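Local coordinates for protein acetyl-CoA acetyltransferase A (Ascaris suum, PDB 6BJA) that probably catalyses acetyl transfer between acetyl-CoA molecules as a thiolase of lipid metabolism, and binds coenzyme A, at residues L64-G69 with N127-V132; D222-R227 with A253-D258; E321-F326 with L353-G358. All blocks are in the same frame, centred on the assembly; numbering follows the deposited sequence.

Contact 1: L64-G69 with N127-V132; sequences LSAGLG and NAPFYV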
loop_
_atom_site.group_PDB
_atom_site.type_symbol
_atom_site.label_atom_id
_atom_site.label_comp_id
_atom_site.label_asym_id
_atom_site.label_seq_id
_atom_site.Cartn_x
_atom_site.Cartn_y
_atom_site.Cartn_z
ATOM N N LEU A 64 7.714 15.814 10.132
ATOM C CA LEU A 64 7.334 14.650 9.352
ATOM C C LEU A 64 8.600 13.947 8.893
ATOM O O LEU A 64 9.048 14.072 7.747
ATOM C CB LEU A 64 6.435 15.061 8.184
ATOM C CG LEU A 64 5.180 15.805 8.653
ATOM C CD1 LEU A 64 4.522 16.527 7.517
ATOM C CD2 LEU A 64 4.208 14.845 9.335
ATOM N N SER A 65 9.155 13.178 9.822
ATOM C CA SER A 65 10.469 12.582 9.612
ATOM C C SER A 65 10.399 11.246 8.883
ATOM O O SER A 65 11.441 10.650 8.597
ATOM C CB SER A 65 11.157 12.404 10.955
ATOM O OG SER A 65 10.433 11.484 11.758
ATOM N N ALA A 66 9.195 10.749 8.597
ATOM C CA ALA A 66 9.077 9.413 7.990
ATOM C C ALA A 66 9.711 9.322 6.603
ATOM O O ALA A 66 9.397 10.102 5.688
ATOM C CB ALA A 66 7.621 8.989 7.910
ATOM N N GLY A 67 10.572 8.319 6.450
ATOM C CA GLY A 67 11.169 8.004 5.167
ATOM C C GLY A 67 12.433 8.767 4.880
ATOM O O GLY A 67 13.037 8.580 3.824
ATOM N N LEU A 68 12.839 9.646 5.792
ATOM C CA LEU A 68 13.962 10.539 5.520
ATOM C C LEU A 68 15.315 9.982 5.939
ATOM O O LEU A 68 16.347 10.578 5.646
ATOM C CB LEU A 68 13.752 11.868 6.216
ATOM C CG LEU A 68 12.383 12.485 5.940
ATOM C CD1 LEU A 68 12.364 13.898 6.485
ATOM C CD2 LEU A 68 12.059 12.461 4.449
ATOM N N GLY A 69 15.308 8.858 6.638
ATOM C CA GLY A 69 16.548 8.234 7.057
ATOM C C GLY A 69 16.856 8.480 8.514
ATOM O O GLY A 69 16.051 9.046 9.246
ATOM N N ASN A 127 6.820 15.513 0.492
ATOM C CA ASN A 127 7.347 14.156 0.499
ATOM C C ASN A 127 6.932 13.324 1.708
ATOM O O ASN A 127 7.431 12.209 1.901
ATOM C CB ASN A 127 8.860 14.221 0.400
ATOM C CG ASN A 127 9.294 14.554 -0.993
ATOM O OD1 ASN A 127 9.102 13.753 -1.904
ATOM N ND2 ASN A 127 9.848 15.743 -1.182
ATOM N N ALA A 128 5.998 13.827 2.504
ATOM C CA ALA A 128 5.434 13.036 3.595
ATOM C C ALA A 128 4.659 11.859 3.008
ATOM O O ALA A 128 3.817 12.044 2.122
ATOM C CB ALA A 128 4.539 13.903 4.437
ATOM N N PRO A 129 4.921 10.635 3.488
ATOM C CA PRO A 129 4.312 9.468 2.854
ATOM C C PRO A 129 2.982 9.058 3.448
ATOM O O PRO A 129 2.452 9.744 4.315
ATOM C CB PRO A 129 5.349 8.382 3.105
ATOM C CG PRO A 129 5.839 8.716 4.506
ATOM C CD PRO A 129 5.918 10.245 4.501
ATOM N N PHE A 130 2.475 7.924 2.966
ATOM C CA PHE A 130 1.350 7.249 3.573
ATOM C C PHE A 130 1.870 6.022 4.292
ATOM O O PHE A 130 2.916 5.498 3.924
ATOM C CB PHE A 130 0.301 6.849 2.537
ATOM C CG PHE A 130 -0.250 8.012 1.768
ATOM C CD1 PHE A 130 -1.327 8.722 2.251
ATOM C CD2 PHE A 130 0.315 8.385 0.579
ATOM C CE1 PHE A 130 -1.821 9.798 1.549
ATOM C CE2 PHE A 130 -0.182 9.460 -0.122
ATOM C CZ PHE A 130 -1.252 10.153 0.371
ATOM N N TYR A 131 1.131 5.576 5.304
ATOM C CA TYR A 131 1.537 4.450 6.129
ATOM C C TYR A 131 0.650 3.231 5.919
ATOM O O TYR A 131 -0.573 3.326 5.964
ATOM C CB TYR A 131 1.478 4.834 7.615
ATOM C CG TYR A 131 2.232 6.087 8.020
ATOM C CD1 TYR A 131 3.484 6.366 7.494
ATOM C CD2 TYR A 131 1.710 6.962 8.972
ATOM C CE1 TYR A 131 4.187 7.475 7.890
ATOM C CE2 TYR A 131 2.400 8.075 9.373
ATOM C CZ TYR A 131 3.648 8.328 8.824
ATOM O OH TYR A 131 4.366 9.431 9.218
ATOM N N VAL A 132 1.299 2.093 5.709
ATOM C CA VAL A 132 0.689 0.761 5.823
ATOM C C VAL A 132 1.087 0.170 7.165
ATOM O O VAL A 132 2.269 0.120 7.477
ATOM C CB VAL A 132 1.169 -0.165 4.700
ATOM C CG1 VAL A 132 0.563 -1.549 4.821
ATOM C CG2 VAL A 132 0.841 0.423 3.339
HETATM O O HOH W 1 9.454 10.526 2.978
HETATM O O HOH W 2 6.341 11.617 9.106
#
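The methyl of Ala66 meets Tyr131 at the edge of its ring, in the ring plane. Ala66 CB lies 3.5 Å from Tyr131 OH, so the hydroxyl and the neighbouring CE1 edge, not a ring face, do the touching. Tyr131 has CG anti to its own carbonyl carbon (chi1 -53°), and its hydroxyl end comes nearer to 64-69 than its CB does. Pro129 comes up against the same methyl, with its CG 3.9 Å from Ala66 CB. Leu64 packs one branch, CD1, 4.0 Å from Ala128 CB. A type II turn from Ser65 to Leu68 carries Ala66, with Gly67 at its positive-phi position. No direct hydrogen bond joins the segments. Two waters do this work. One donates to Ala66 O (2.7 Å) and to Asn127 O (2.8 Å). The other accepts from Ala66 N at 3.0 Å and donates to Tyr131 OH at 2.9 Å. Tyr131 OH is also hydrogen-bonded to Asp151. Asp151 of the second subunit bonds Gly67 N, and 130-132 pairs with a strand of that subunit. The result is apolar packing in which water satisfies the buried backbone N and O of Ala66, at the subunit interface.

Contact 2: D222-R227 with A253-D258; sequences DEEYKR and ASTIND. With COA (coenzyme A), chain C.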
loop_
_atom_site.group_PDB
_atom_site.type_symbol
_atom_site.label_atom_id
_atom_site.label_comp_id
_atom_site.label_asym_id
_atom_site.label_seq_id
_atom_site.Cartn_x
_atom_site.Cartn_y
_atom_site.Cartn_z
ATOM N N ASP A 222 8.893 33.211 -2.697
ATOM C CA ASP A 222 7.813 32.468 -2.086
ATOM C C ASP A 222 6.683 32.257 -3.089
ATOM O O ASP A 222 6.388 33.146 -3.895
ATOM C CB ASP A 222 7.273 33.206 -0.855
ATOM C CG ASP A 222 8.317 33.389 0.237
ATOM O OD1 ASP A 222 9.123 32.455 0.497
ATOM O OD2 ASP A 222 8.329 34.467 0.853
ATOM N N GLU A 223 6.043 31.096 -3.040
ATOM C CA GLU A 223 4.990 30.759 -3.995
ATOM C C GLU A 223 3.572 31.037 -3.527
ATOM O O GLU A 223 2.724 31.388 -4.327
ATOM C CB GLU A 223 5.091 29.274 -4.384
ATOM C CG GLU A 223 6.360 28.927 -5.103
ATOM C CD GLU A 223 6.349 27.553 -5.776
ATOM O OE1 GLU A 223 5.673 26.629 -5.268
ATOM O OE2 GLU A 223 7.018 27.403 -6.832
ATOM N N GLU A 224 3.284 30.834 -2.243
ATOM C CA GLU A 224 1.888 30.817 -1.813
ATOM C C GLU A 224 1.195 32.152 -1.983
ATOM O O GLU A 224 0.003 32.183 -2.284
ATOM C CB GLU A 224 1.777 30.375 -0.354
ATOM C CG GLU A 224 0.370 30.583 0.271
ATOM C CD GLU A 224 -0.783 29.856 -0.444
ATOM O OE1 GLU A 224 -0.543 28.773 -1.052
ATOM O OE2 GLU A 224 -1.953 30.354 -0.354
ATOM N N TYR A 225 1.905 33.256 -1.778
ATOM C CA TYR A 225 1.220 34.551 -1.704
ATOM C C TYR A 225 0.616 34.929 -3.051
ATOM O O TYR A 225 -0.302 35.762 -3.107
ATOM C CB TYR A 225 2.169 35.641 -1.208
ATOM C CG TYR A 225 3.113 36.202 -2.253
ATOM C CD1 TYR A 225 4.348 35.621 -2.480
ATOM C CD2 TYR A 225 2.771 37.323 -2.993
ATOM C CE1 TYR A 225 5.215 36.119 -3.431
ATOM C CE2 TYR A 225 3.631 37.827 -3.948
ATOM C CZ TYR A 225 4.845 37.232 -4.159
ATOM O OH TYR A 225 5.718 37.739 -5.115
ATOM N N LYS A 226 1.115 34.316 -4.124
ATOM C CA LYS A 226 0.600 34.597 -5.473
ATOM C C LYS A 226 -0.708 33.870 -5.791
ATOM O O LYS A 226 -1.340 34.148 -6.819
ATOM C CB LYS A 226 1.653 34.227 -6.520
ATOM C CG LYS A 226 2.969 34.945 -6.314
ATOM C CD LYS A 226 4.020 34.496 -7.319
ATOM C CE LYS A 226 5.415 34.475 -6.705
ATOM N NZ LYS A 226 6.476 34.232 -7.718
ATOM N N ARG A 227 -1.132 32.976 -4.902
ATOM C CA ARG A 227 -2.242 32.069 -5.191
ATOM C C ARG A 227 -3.588 32.573 -4.702
ATOM O O ARG A 227 -4.604 31.925 -4.936
ATOM C CB ARG A 227 -1.971 30.695 -4.584
ATOM C CG ARG A 227 -0.697 30.132 -5.108
ATOM C CD ARG A 227 -0.549 28.635 -4.943
ATOM N NE ARG A 227 0.705 28.288 -5.614
ATOM C CZ ARG A 227 1.057 27.080 -6.031
ATOM N NH1 ARG A 227 0.264 26.026 -5.840
ATOM N NH2 ARG A 227 2.228 26.940 -6.632
ATOM N N ALA A 253 -6.766 29.949 6.645
ATOM C CA ALA A 253 -5.854 29.036 7.355
ATOM C C ALA A 253 -4.564 28.973 6.591
ATOM O O ALA A 253 -4.572 29.146 5.393
ATOM C CB ALA A 253 -6.426 27.657 7.466
ATOM N N SER A 254 -3.475 28.667 7.273
ATOM C CA SER A 254 -2.233 28.430 6.556
ATOM C C SER A 254 -2.333 27.149 5.732
ATOM O O SER A 254 -3.221 26.321 5.906
ATOM C CB SER A 254 -1.030 28.363 7.502
ATOM O OG SER A 254 -1.125 27.282 8.391
ATOM N N THR A 255 -1.399 27.042 4.793
ATOM C CA THR A 255 -1.347 25.968 3.819
ATOM C C THR A 255 -0.241 24.988 4.207
ATOM O O THR A 255 0.460 25.203 5.190
ATOM C CB THR A 255 -1.060 26.543 2.412
ATOM O OG1 THR A 255 0.035 27.461 2.500
ATOM C CG2 THR A 255 -2.273 27.289 1.891
ATOM N N ILE A 256 -0.113 23.913 3.443
ATOM C CA ILE A 256 1.019 22.993 3.619
ATOM C C ILE A 256 2.089 23.317 2.562
ATOM O O ILE A 256 1.789 23.695 1.419
ATOM C CB ILE A 256 0.578 21.512 3.587
ATOM C CG1 ILE A 256 0.045 21.060 2.244
ATOM C CG2 ILE A 256 -0.495 21.263 4.680
ATOM C CD1 ILE A 256 -0.303 19.546 2.233
ATOM N N ASN A 257 3.351 23.239 2.986
ATOM C CA ASN A 257 4.444 23.848 2.248
ATOM C C ASN A 257 5.787 23.174 2.487
ATOM O O ASN A 257 5.954 22.408 3.447
ATOM C CB ASN A 257 4.560 25.325 2.628
ATOM C CG ASN A 257 3.331 26.124 2.235
ATOM O OD1 ASN A 257 2.391 26.282 3.022
ATOM N ND2 ASN A 257 3.324 26.622 1.002
ATOM N N ASP A 258 6.742 23.497 1.605
ATOM C CA ASP A 258 8.128 23.048 1.701
ATOM C C ASP A 258 9.060 24.247 1.946
ATOM O O ASP A 258 8.904 25.288 1.308
ATOM C CB ASP A 258 8.599 22.348 0.410
ATOM C CG ASP A 258 7.746 21.152 0.013
ATOM O OD1 ASP A 258 7.122 20.538 0.890
ATOM O OD2 ASP A 258 7.738 20.813 -1.202
HETATM N N1A COA C . -7.905 32.391 -1.869
HETATM C C2A COA C . -9.024 31.990 -2.500
HETATM N N3A COA C . -9.427 30.713 -2.558
HETATM C C4A COA C . -8.717 29.731 -1.967
HETATM C C5A COA C . -7.488 30.079 -1.248
HETATM C C6A COA C . -7.105 31.508 -1.227
HETATM N N6A COA C . -5.996 31.931 -0.588
HETATM N N7A COA C . -6.992 28.920 -0.767
HETATM C C8A COA C . -7.834 27.923 -1.146
HETATM N N9A COA C . -8.873 28.418 -1.863
HETATM C C1B COA C . -10.007 27.679 -2.481
HETATM C C2B COA C . -9.488 26.838 -3.635
HETATM O O2B COA C . -9.689 27.484 -4.895
HETATM C C3B COA C . -10.268 25.542 -3.580
HETATM O O3B COA C . -11.121 25.479 -4.730
HETATM P P3B COA C . -12.726 25.453 -4.754
HETATM O O7A COA C . -13.237 26.567 -3.871
HETATM O O8A COA C . -13.176 25.689 -6.178
HETATM O O9A COA C . -13.223 24.120 -4.254
HETATM C C4B COA C . -10.913 25.526 -2.191
HETATM O O4B COA C . -10.663 26.790 -1.569
HETATM C C5B COA C . -10.254 24.464 -1.332
HETATM O O5B COA C . -8.901 24.881 -1.166
HETATM P P1A COA C . -7.628 23.977 -1.571
HETATM O O1A COA C . -7.731 23.423 -2.972
HETATM O O2A COA C . -6.349 24.774 -1.424
HETATM O O3A COA C . -7.604 22.737 -0.571
HETATM P P2A COA C . -6.795 21.414 -0.985
HETATM O O4A COA C . -7.463 20.740 -2.164
HETATM O O5A COA C . -5.344 21.731 -1.284
HETATM O O6A COA C . -6.896 20.501 0.323
HETATM C CBP COA C . -5.445 20.312 2.177
HETATM C CCP COA C . -6.583 21.105 1.573
HETATM C CDP COA C . -5.929 18.890 2.347
HETATM C CEP COA C . -4.238 20.240 1.237
HETATM C CAP COA C . -5.137 20.844 3.589
HETATM O OAP COA C . -4.245 19.916 4.224
HETATM C C9P COA C . -4.552 22.242 3.608
HETATM O O9P COA C . -4.095 22.760 2.601
HETATM N N8P COA C . -4.528 22.928 4.754
HETATM C C7P COA C . -5.043 22.461 6.024
HETATM C C6P COA C . -5.173 23.634 6.985
HETATM C C5P COA C . -4.161 23.457 8.084
HETATM O O5P COA C . -4.474 22.938 9.152
HETATM N N4P COA C . -2.929 23.856 7.798
HETATM C C3P COA C . -1.850 23.642 8.746
HETATM C C2P COA C . -1.534 24.833 9.619
HETATM S S1P COA C . -1.333 24.299 11.330
#
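Asn257 OD1 is gripped by two donors. Thr255 OG1 gives it a hydrogen bond of 2.7 Å, which arrives in the carbonyl plane on a lone pair with a C=O...donor angle of 127°. The backbone N of His355 gives the second. This fixes the turn of the amide and ties 253-258 to the loop of His355, the predicted proton acceptor. Asn257 also faces the other segment, where Glu224 CB packs 4.3 Å from Asn257 ND2. Thr255 is the main partner of Glu224. The two side chains approach from opposite directions. Glu224 starts with CG anti to the backbone N (chi1 169°) and then bends at chi2, which brings its carboxylate beside the threonine. Glu224 OE1 lies 3.7 Å from Thr255 CG2, a packing contact. The other oxygen, OE2, is hydrogen-bonded to Tyr188 OH, and Tyr188 binds coenzyme A. Glu224 probably helps to position Tyr188, as a second-shell residue of that site. Glu224 begins a short 3-10 segment, 224-226, and Arg227 N bonds Glu224 O at 3.0 Å. Arg227 NH2 and Glu223 OE1 form a long salt bridge (3.7 Å) by charge alone; the oxygen lies well out of the guanidinium plane. On 253-258, Ser254 O accepts a hydrogen bond from N4P of coenzyme A at 3.1 Å, with a bent N-H...O angle of 138°. Through Ser254, the loop leading into strand 257-267, a core strand of the thiolase fold, lines the pantetheine part of the coenzyme A pocket.

Contact 3: E321-F326 with L353-G358; sequences EINEAF and LGHPLG. With COA (coenzyme A), chain C.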
loop_
_atom_site.group_PDB
_atom_site.type_symbol
_atom_site.label_atom_id
_atom_site.label_comp_id
_atom_site.label_asym_id
_atom_site.label_seq_id
_atom_site.Cartn_x
_atom_site.Cartn_y
_atom_site.Cartn_z
ATOM N N GLU A 321 6.661 39.012 15.384
ATOM C CA GLU A 321 6.287 37.935 14.485
ATOM C C GLU A 321 5.465 36.936 15.271
ATOM O O GLU A 321 5.973 36.359 16.246
ATOM C CB GLU A 321 7.500 37.229 13.877
ATOM C CG GLU A 321 8.196 38.000 12.787
ATOM C CD GLU A 321 7.436 38.036 11.468
ATOM O OE1 GLU A 321 6.892 36.999 11.041
ATOM O OE2 GLU A 321 7.413 39.100 10.824
ATOM N N ILE A 322 4.225 36.730 14.852
ATOM C CA ILE A 322 3.372 35.678 15.427
ATOM C C ILE A 322 3.056 34.720 14.306
ATOM O O ILE A 322 2.497 35.099 13.289
ATOM C CB ILE A 322 2.048 36.221 16.081
ATOM C CG1 ILE A 322 1.131 35.079 16.512
ATOM C CG2 ILE A 322 1.274 37.138 15.134
ATOM C CD1 ILE A 322 1.712 34.206 17.586
ATOM N N ASN A 323 3.472 33.463 14.439
ATOM C CA ASN A 323 3.283 32.566 13.317
ATOM C C ASN A 323 1.797 32.353 13.070
ATOM O O ASN A 323 1.036 32.034 13.995
ATOM C CB ASN A 323 3.990 31.224 13.528
ATOM C CG ASN A 323 3.973 30.365 12.270
ATOM O OD1 ASN A 323 3.501 29.220 12.273
ATOM N ND2 ASN A 323 4.470 30.915 11.196
ATOM N N GLU A 324 1.401 32.514 11.815
ATOM C CA GLU A 324 -0.022 32.490 11.443
ATOM C C GLU A 324 -0.478 31.090 11.083
ATOM O O GLU A 324 -0.747 30.808 9.915
ATOM C CB GLU A 324 -0.304 33.429 10.265
ATOM C CG GLU A 324 0.090 34.842 10.529
ATOM C CD GLU A 324 -0.176 35.766 9.354
ATOM O OE1 GLU A 324 -0.387 35.289 8.207
ATOM O OE2 GLU A 324 -0.115 36.982 9.594
ATOM N N ALA A 325 -0.588 30.213 12.078
ATOM C CA ALA A 325 -1.144 28.903 11.823
ATOM C C ALA A 325 -2.507 29.086 11.170
ATOM O O ALA A 325 -2.846 28.405 10.205
ATOM C CB ALA A 325 -1.245 28.111 13.098
ATOM N N PHE A 326 -3.256 30.051 11.708
ATOM C CA PHE A 326 -4.562 30.453 11.197
ATOM C C PHE A 326 -4.644 31.962 11.339
ATOM O O PHE A 326 -3.902 32.535 12.120
ATOM C CB PHE A 326 -5.699 29.783 11.983
ATOM C CG PHE A 326 -5.619 28.295 11.960
ATOM C CD1 PHE A 326 -6.227 27.584 10.952
ATOM C CD2 PHE A 326 -4.872 27.615 12.906
ATOM C CE1 PHE A 326 -6.124 26.213 10.888
ATOM C CE2 PHE A 326 -4.750 26.243 12.854
ATOM C CZ PHE A 326 -5.369 25.539 11.844
ATOM N N LEU A 353 2.438 33.262 3.317
ATOM C CA LEU A 353 3.799 32.822 2.945
ATOM C C LEU A 353 3.951 31.298 2.977
ATOM O O LEU A 353 4.871 30.776 2.357
ATOM C CB LEU A 353 4.846 33.438 3.878
ATOM C CG LEU A 353 4.942 34.966 3.887
ATOM C CD1 LEU A 353 5.902 35.497 4.946
ATOM C CD2 LEU A 353 5.380 35.459 2.532
ATOM N N GLY A 354 3.063 30.612 3.679
ATOM C CA GLY A 354 3.145 29.157 3.795
ATOM C C GLY A 354 3.719 28.726 5.124
ATOM O O GLY A 354 4.329 29.516 5.833
ATOM N N HIS A 355 3.505 27.461 5.475
ATOM C CA HIS A 355 3.830 26.982 6.811
ATOM C C HIS A 355 4.464 25.591 6.760
ATOM O O HIS A 355 3.798 24.607 7.076
ATOM C CB HIS A 355 2.554 26.972 7.665
ATOM C CG HIS A 355 2.751 26.597 9.100
ATOM N ND1 HIS A 355 3.979 26.532 9.721
ATOM C CD2 HIS A 355 1.838 26.215 10.023
ATOM C CE1 HIS A 355 3.808 26.167 10.984
ATOM N NE2 HIS A 355 2.519 25.974 11.188
ATOM N N PRO A 356 5.747 25.514 6.356
ATOM C CA PRO A 356 6.468 24.245 6.449
ATOM C C PRO A 356 6.736 23.960 7.923
ATOM O O PRO A 356 7.620 24.590 8.496
ATOM C CB PRO A 356 7.750 24.494 5.660
ATOM C CG PRO A 356 7.701 25.902 5.230
ATOM C CD PRO A 356 6.653 26.605 5.982
ATOM N N LEU A 357 5.991 23.027 8.506
ATOM C CA LEU A 357 5.891 22.925 9.963
ATOM C C LEU A 357 7.213 23.051 10.696
ATOM O O LEU A 357 7.381 23.941 11.510
ATOM C CB LEU A 357 5.235 21.597 10.373
ATOM C CG LEU A 357 3.822 21.347 9.844
ATOM C CD1 LEU A 357 3.315 20.051 10.432
ATOM C CD2 LEU A 357 2.860 22.479 10.172
ATOM N N GLY A 358 8.158 22.153 10.418
ATOM C CA GLY A 358 9.407 22.130 11.151
ATOM C C GLY A 358 10.283 23.356 10.937
ATOM O O GLY A 358 11.131 23.666 11.769
HETATM N N1A COA C . -7.905 32.391 -1.869
HETATM C C2A COA C . -9.024 31.990 -2.500
HETATM N N3A COA C . -9.427 30.713 -2.558
HETATM C C4A COA C . -8.717 29.731 -1.967
HETATM C C5A COA C . -7.488 30.079 -1.248
HETATM C C6A COA C . -7.105 31.508 -1.227
HETATM N N6A COA C . -5.996 31.931 -0.588
HETATM N N7A COA C . -6.992 28.920 -0.767
HETATM C C8A COA C . -7.834 27.923 -1.146
HETATM N N9A COA C . -8.873 28.418 -1.863
HETATM C C1B COA C . -10.007 27.679 -2.481
HETATM C C2B COA C . -9.488 26.838 -3.635
HETATM O O2B COA C . -9.689 27.484 -4.895
HETATM C C3B COA C . -10.268 25.542 -3.580
HETATM O O3B COA C . -11.121 25.479 -4.730
HETATM P P3B COA C . -12.726 25.453 -4.754
HETATM O O7A COA C . -13.237 26.567 -3.871
HETATM O O8A COA C . -13.176 25.689 -6.178
HETATM O O9A COA C . -13.223 24.120 -4.254
HETATM C C4B COA C . -10.913 25.526 -2.191
HETATM O O4B COA C . -10.663 26.790 -1.569
HETATM C C5B COA C . -10.254 24.464 -1.332
HETATM O O5B COA C . -8.901 24.881 -1.166
HETATM P P1A COA C . -7.628 23.977 -1.571
HETATM O O1A COA C . -7.731 23.423 -2.972
HETATM O O2A COA C . -6.349 24.774 -1.424
HETATM O O3A COA C . -7.604 22.737 -0.571
HETATM P P2A COA C . -6.795 21.414 -0.985
HETATM O O4A COA C . -7.463 20.740 -2.164
HETATM O O5A COA C . -5.344 21.731 -1.284
HETATM O O6A COA C . -6.896 20.501 0.323
HETATM C CBP COA C . -5.445 20.312 2.177
HETATM C CCP COA C . -6.583 21.105 1.573
HETATM C CDP COA C . -5.929 18.890 2.347
HETATM C CEP COA C . -4.238 20.240 1.237
HETATM C CAP COA C . -5.137 20.844 3.589
HETATM O OAP COA C . -4.245 19.916 4.224
HETATM C C9P COA C . -4.552 22.242 3.608
HETATM O O9P COA C . -4.095 22.760 2.601
HETATM N N8P COA C . -4.528 22.928 4.754
HETATM C C7P COA C . -5.043 22.461 6.024
HETATM C C6P COA C . -5.173 23.634 6.985
HETATM C C5P COA C . -4.161 23.457 8.084
HETATM O O5P COA C . -4.474 22.938 9.152
HETATM N N4P COA C . -2.929 23.856 7.798
HETATM C C3P COA C . -1.850 23.642 8.746
HETATM C C2P COA C . -1.534 24.833 9.619
HETATM S S1P COA C . -1.333 24.299 11.330
#
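The imidazole of His355 lies between two side chains. Asn323 OD1 sits 3.3 Å above one face, offset toward the rim, and is 3.3 Å from His355 CE1. Leu357 CD2 covers the opposite face, 3.7 Å above the plane and also off-centre. The edge of the ring meets the ligand, with His355 CD2 3.7 Å from C2P of coenzyme A. The amide and ring planes are 68° apart. The amide oxygen thus meets the ring from above, and no hydrogen bond joins the two groups. Both side chains have CG anti to the backbone N, at chi1 -171° for Asn323 and -176° for His355, which brings each out toward the other. Ser360 OG bonds His355 ND1 and helps to fix the rotation of the ring. The segments carry the Asn-Glu-Ala-Phe and Gly-His-Pro sequences familiar in thiolase active sites, and His355 is the predicted proton acceptor. Cys383, also predicted to accept a proton, lies close to Ala325. Glu324 is the centre of an inverse gamma turn, closed by a weak bond from Ala325 N to Asn323 O. Its carboxylate turns to other partners, among them Tyr183, Ser187 and Asn345. Past the turn, Phe326 CZ lies 3.8 Å from O5P of coenzyme A. Ala325 O lies 3.9 Å from C2P of coenzyme A, so both segments border the thiol end of the ligand. Gly354 leaves the preceding helix with positive phi, just before His355 enters the pocket.

Along the chain the three contacts follow one another; none nests in or crosses another. Contact 1 closes the first loop, joining the turn after strand 57-61 to strand 130-132 at an interface with the second subunit. Contact 2 then closes a short loop without helix or strand and leads into strand 257-267. Contact 3 closes the last, joining the loop after strand 319-322 to the loop ahead of helix 357-371. Contacts 2 and 3 touch although they belong to the N-terminal and C-terminal thiolase domains. Ser254 OG and Ala325 O are 2.7 Å apart, a probable hydrogen bond, and both contacts border coenzyme A. Contact 1 touches neither; nearest atoms are about 5 Å apart, centres about 21 Å.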